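Fumarylacetoacetate hydrolase (Burkholderia xenovorans, PDB 5TI1) probably hydrolyses fumarylacetoacetate to fumarate and acetoacetate, the last step of phenylalanine and tyrosine breakdown, with a bound magnesium ion in its active site. Local coordinates at residues 155-160 with 347-352; 226-231 with 375-380. All blocks are in the same frame, centred on the assembly; numbering follows the deposited sequence.

Interaction 1: residues 155-160 with 347-352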
# COMPACT_ATOMS: atom_id res chain seq x y z
N TYR B 155 -3.86 -10.67 -11.70
CA TYR B 155 -4.88 -11.70 -11.86
C TYR B 155 -4.70 -12.31 -13.24
O TYR B 155 -5.68 -12.52 -13.97
CB TYR B 155 -6.27 -11.07 -11.71
CG TYR B 155 -7.41 -12.03 -11.48
CD1 TYR B 155 -7.60 -12.63 -10.24
CD2 TYR B 155 -8.33 -12.28 -12.48
CE1 TYR B 155 -8.66 -13.48 -10.02
CE2 TYR B 155 -9.39 -13.14 -12.27
CZ TYR B 155 -9.55 -13.74 -11.04
OH TYR B 155 -10.61 -14.59 -10.83
N SER B 156 -3.46 -12.57 -13.63
CA SER B 156 -3.10 -12.63 -15.04
C SER B 156 -2.99 -14.06 -15.57
O SER B 156 -2.33 -14.27 -16.60
CB SER B 156 -1.80 -11.87 -15.30
OG SER B 156 -1.93 -10.48 -15.04
N SER B 157 -3.62 -15.03 -14.90
CA SER B 157 -3.68 -16.40 -15.40
C SER B 157 -5.02 -16.64 -16.07
O SER B 157 -6.07 -16.56 -15.42
CB SER B 157 -3.46 -17.41 -14.28
OG SER B 157 -3.73 -18.74 -14.71
N LYS B 158 -5.00 -16.93 -17.38
CA LYS B 158 -6.24 -17.22 -18.09
C LYS B 158 -6.92 -18.46 -17.53
O LYS B 158 -8.15 -18.49 -17.37
CB LYS B 158 -5.99 -17.37 -19.59
CG LYS B 158 -7.26 -17.41 -20.40
CD LYS B 158 -6.99 -17.35 -21.90
CE LYS B 158 -8.28 -17.28 -22.70
NZ LYS B 158 -8.04 -17.08 -24.17
N GLU B 159 -6.14 -19.50 -17.22
CA GLU B 159 -6.72 -20.73 -16.69
C GLU B 159 -7.36 -20.50 -15.32
O GLU B 159 -8.41 -21.07 -15.01
CB GLU B 159 -5.63 -21.81 -16.58
CG GLU B 159 -5.01 -22.25 -17.92
CD GLU B 159 -3.89 -21.33 -18.39
OE1 GLU B 159 -3.77 -20.20 -17.87
OE2 GLU B 159 -3.11 -21.74 -19.28
N HIS B 160 -6.72 -19.67 -14.50
CA HIS B 160 -7.29 -19.34 -13.19
C HIS B 160 -8.58 -18.54 -13.34
O HIS B 160 -9.60 -18.86 -12.73
CB HIS B 160 -6.27 -18.58 -12.36
CG HIS B 160 -6.80 -18.14 -11.03
ND1 HIS B 160 -6.94 -19.02 -9.97
CD2 HIS B 160 -7.24 -16.94 -10.59
CE1 HIS B 160 -7.43 -18.37 -8.93
NE2 HIS B 160 -7.63 -17.11 -9.28
N LYS B 347 5.39 -19.83 -16.93
CA LYS B 347 5.33 -19.49 -18.35
C LYS B 347 3.91 -19.44 -18.91
O LYS B 347 3.72 -18.90 -20.00
CB LYS B 347 6.16 -20.47 -19.18
CG LYS B 347 5.55 -21.85 -19.32
CD LYS B 347 6.56 -22.80 -19.96
CE LYS B 347 6.02 -24.22 -20.06
NZ LYS B 347 6.84 -25.04 -20.98
N HIS B 348 2.91 -19.95 -18.19
CA HIS B 348 1.54 -20.00 -18.71
C HIS B 348 0.77 -18.70 -18.54
O HIS B 348 -0.35 -18.59 -19.06
CB HIS B 348 0.77 -21.12 -18.03
CG HIS B 348 1.37 -22.47 -18.24
ND1 HIS B 348 1.70 -22.94 -19.49
CD2 HIS B 348 1.72 -23.45 -17.37
CE1 HIS B 348 2.21 -24.15 -19.38
NE2 HIS B 348 2.24 -24.48 -18.10
N MET B 349 1.31 -17.72 -17.83
CA MET B 349 0.57 -16.48 -17.60
C MET B 349 0.27 -15.75 -18.91
O MET B 349 1.11 -15.66 -19.81
CB MET B 349 1.36 -15.58 -16.66
CG MET B 349 1.55 -16.18 -15.27
SD MET B 349 0.01 -16.71 -14.46
CE MET B 349 -0.27 -15.32 -13.35
N TYR B 350 -0.96 -15.24 -19.01
CA TYR B 350 -1.43 -14.55 -20.21
C TYR B 350 -0.84 -13.14 -20.32
O TYR B 350 -0.59 -12.66 -21.43
CB TYR B 350 -2.96 -14.49 -20.18
CG TYR B 350 -3.64 -14.07 -21.47
CD1 TYR B 350 -3.92 -12.74 -21.73
CD2 TYR B 350 -4.02 -15.02 -22.40
CE1 TYR B 350 -4.56 -12.36 -22.91
CE2 TYR B 350 -4.66 -14.66 -23.58
CZ TYR B 350 -4.93 -13.33 -23.83
OH TYR B 350 -5.56 -12.96 -25.00
N TRP B 351 -0.64 -12.46 -19.20
CA TRP B 351 -0.05 -11.12 -19.19
C TRP B 351 1.34 -11.20 -18.57
O TRP B 351 1.51 -11.78 -17.50
CB TRP B 351 -0.92 -10.13 -18.41
CG TRP B 351 -2.29 -9.87 -18.99
CD1 TRP B 351 -3.48 -10.40 -18.56
CD2 TRP B 351 -2.61 -9.02 -20.11
NE1 TRP B 351 -4.52 -9.92 -19.33
CE2 TRP B 351 -4.01 -9.09 -20.29
CE3 TRP B 351 -1.86 -8.22 -20.97
CZ2 TRP B 351 -4.67 -8.37 -21.31
CZ3 TRP B 351 -2.51 -7.51 -21.98
CH2 TRP B 351 -3.90 -7.59 -22.13
N THR B 352 2.32 -10.61 -19.23
CA THR B 352 3.68 -10.65 -18.71
C THR B 352 3.89 -9.58 -17.64
O THR B 352 3.07 -8.68 -17.45
CB THR B 352 4.69 -10.43 -19.83
OG1 THR B 352 4.54 -9.10 -20.33
CG2 THR B 352 4.44 -11.44 -20.94
O HOH W 1 -2.87 -17.62 -18.95
O HOH W 2 -8.16 -14.04 -24.00
O HOH W 3 -1.42 -20.30 -20.66
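An N-capped helix start, the first turn of helix 158-168 with the loop ahead of it, packs here against the loop that joins strand 339-345 to helix 353-362 in the FAH-family C-terminal domain. The helix carries His160, the predicted proton acceptor. Ser157 is the N-cap: its OG, anti to the backbone N (chi1 171°), accepts from His160 N at 3.1 Å.

One direct hydrogen bond joins the segments, Tyr350 N to Ser156 O (2.9 Å), nearly along the C=O axis but bent at the hydrogen (141°).

Water carries the other polar links. Water 1 accepts from Lys158 N in the first helical turn and lies within donating reach of His348 O and Glu159 OE1; water 3 stands likewise between His348 O and Glu159 OE2. Glu159, bent at chi2 (83°), thus turns its carboxylate so that OE1 and OE2 each face one of these waters.

Nonpolar contacts fill the rest. Met349, folded back at chi2 and chi3, lays SD 3.5 Å from Ser157 CB and CE against the Ser156-Ser157 peptide. The extended Lys158 chain runs alongside Tyr350 in the same direction, Lys158 CD 3.8 Å from Tyr350 CD2, while Tyr350 OH is hydrogen-bonded to Asp307 N. Ser156 CB lies at the edge of the Trp351 indole, in its plane, and Ser156 OG, hydrogen-bonded to Gln356 NE2, sits 3.5 Å from Trp351 CB.

Interaction 2: residues 226-231 with 375-380. With MG (magnesium ion), chain K.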
# COMPACT_ATOMS: atom_id res chain seq x y z
N GLU B 226 -2.83 -18.86 -2.66
CA GLU B 226 -2.78 -18.46 -4.06
C GLU B 226 -1.32 -18.54 -4.47
O GLU B 226 -0.50 -17.73 -4.01
CB GLU B 226 -3.36 -17.06 -4.30
CG GLU B 226 -4.85 -16.99 -3.98
CD GLU B 226 -5.58 -15.92 -4.77
OE1 GLU B 226 -6.78 -16.11 -5.06
OE2 GLU B 226 -4.96 -14.89 -5.09
N LEU B 227 -1.00 -19.55 -5.28
CA LEU B 227 0.35 -19.73 -5.79
C LEU B 227 0.66 -18.63 -6.79
O LEU B 227 -0.04 -18.51 -7.81
CB LEU B 227 0.50 -21.10 -6.45
CG LEU B 227 1.71 -21.24 -7.38
CD1 LEU B 227 3.00 -21.24 -6.60
CD2 LEU B 227 1.60 -22.52 -8.19
N GLU B 228 1.69 -17.83 -6.51
CA GLU B 228 2.06 -16.71 -7.35
C GLU B 228 3.56 -16.51 -7.32
O GLU B 228 4.27 -17.07 -6.49
CB GLU B 228 1.38 -15.41 -6.89
CG GLU B 228 -0.12 -15.50 -6.71
CD GLU B 228 -0.74 -14.15 -6.47
OE1 GLU B 228 -1.87 -14.09 -5.93
OE2 GLU B 228 -0.10 -13.15 -6.82
N THR B 229 4.04 -15.67 -8.24
CA THR B 229 5.35 -15.05 -8.09
C THR B 229 5.17 -13.56 -7.82
O THR B 229 4.15 -12.95 -8.18
CB THR B 229 6.21 -15.23 -9.34
OG1 THR B 229 5.62 -14.47 -10.39
CG2 THR B 229 6.28 -16.71 -9.76
N GLY B 230 6.17 -12.96 -7.20
CA GLY B 230 6.18 -11.51 -7.08
C GLY B 230 7.46 -10.97 -7.66
O GLY B 230 8.54 -11.50 -7.38
N PHE B 231 7.39 -9.93 -8.48
CA PHE B 231 8.62 -9.28 -8.89
C PHE B 231 8.79 -7.97 -8.14
O PHE B 231 7.83 -7.36 -7.67
CB PHE B 231 8.68 -9.06 -10.41
CG PHE B 231 7.60 -8.18 -11.00
CD1 PHE B 231 7.83 -6.82 -11.23
CD2 PHE B 231 6.40 -8.71 -11.44
CE1 PHE B 231 6.87 -6.02 -11.84
CE2 PHE B 231 5.44 -7.91 -12.06
CZ PHE B 231 5.68 -6.56 -12.26
N SER B 375 1.87 -11.84 -9.36
CA SER B 375 1.44 -12.23 -10.71
C SER B 375 -0.06 -12.46 -10.79
O SER B 375 -0.63 -12.37 -11.87
CB SER B 375 2.19 -13.49 -11.15
OG SER B 375 1.91 -14.56 -10.26
N GLY B 376 -0.70 -12.75 -9.66
CA GLY B 376 -1.96 -13.45 -9.67
C GLY B 376 -1.74 -14.96 -9.63
O GLY B 376 -0.68 -15.46 -9.99
N THR B 377 -2.76 -15.68 -9.15
CA THR B 377 -2.69 -17.14 -9.03
C THR B 377 -2.27 -17.79 -10.34
O THR B 377 -2.91 -17.59 -11.37
CB THR B 377 -4.05 -17.71 -8.61
OG1 THR B 377 -4.47 -17.11 -7.38
CG2 THR B 377 -3.94 -19.22 -8.41
N ILE B 378 -1.21 -18.58 -10.29
CA ILE B 378 -0.65 -19.23 -11.47
C ILE B 378 -1.29 -20.61 -11.61
O ILE B 378 -1.05 -21.50 -10.80
CB ILE B 378 0.87 -19.32 -11.37
CG1 ILE B 378 1.47 -17.93 -11.15
CG2 ILE B 378 1.44 -19.98 -12.63
CD1 ILE B 378 2.89 -17.93 -10.65
N SER B 379 -2.10 -20.78 -12.65
CA SER B 379 -2.75 -22.05 -12.92
C SER B 379 -2.42 -22.52 -14.33
O SER B 379 -2.42 -21.72 -15.28
CB SER B 379 -4.26 -21.95 -12.74
OG SER B 379 -4.58 -21.88 -11.36
N GLY B 380 -2.12 -23.81 -14.45
CA GLY B 380 -1.67 -24.36 -15.70
C GLY B 380 -2.77 -25.06 -16.48
O GLY B 380 -3.96 -24.92 -16.19
MG MG K . -3.79 -13.10 -5.43
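The magnesium site of the FAH-fold C-terminal domain is built here on strand 223-233, against the loop that follows strand 372-374. Glu226 OE2 and Glu228 OE1 each bind the ion at 2.2 Å, and Asp153 and Asp260 complete the protein ligands. Both glutamates have CG anti to the carbonyl carbon and an extended chain beyond it, so the two carboxylates reach the ion from alternate residues of one chain segment.

Each carboxylate has a second oxygen engaged elsewhere. Glu226 OE1 forms a salt bridge with Arg264, whereas Glu228 OE2 accepts from Gly376 N at 2.9 Å, the donor standing above the carboxylate plane. Together with the metal bond, this would fix the rotation of the Glu228 group. Gly376 has phi 88° and psi 157°, where a side chain would jam against the preceding carbonyl. Thr377, a predicted substrate-binding residue, crosses Glu226 at about a right angle, Thr377 OG1 lying 3.1 Å from Glu226 CD.

Backbone bonds hold this loop to the strand: Ser375 N to Thr229 O (2.8 Å) and Ile378 N to Leu227 O (2.7 Å), both nearly along the C=O axis. Ile378 brings CD1 over the backbone at Glu228 CA and against Thr229 CG2. Between the backbone bonds, Ser375 OG accepts from Thr229 N at 3.1 Å and donates to a lone pair of Gly376 O.

Overall arrangement
Centred about 8 Å apart, the two interactions meet directly: Ser157 CB lies 3.0 Å from Thr377 O, and Met349 CE 3.3 Å from Ser375 O. Their segments alternate along the chain, in the order 155-160, 226-231, 347-352, 375-380, all in the C-terminal FAH region. In one mixed sheet, 155-160 and 375-380 follow strands 151-154 and 372-374, and 226-231 lies in the next strand, 223-233. Asp153, Glu226, Glu228 and Asp260, from strands 151-154, 223-233 and 252-263, bind the ion. Loop 375-380, one side of interaction 2, also touches interaction 1, where Thr377 meets His160. The predicted proton acceptor thereby comes close to the metal site, consistent with a shared catalytic centre.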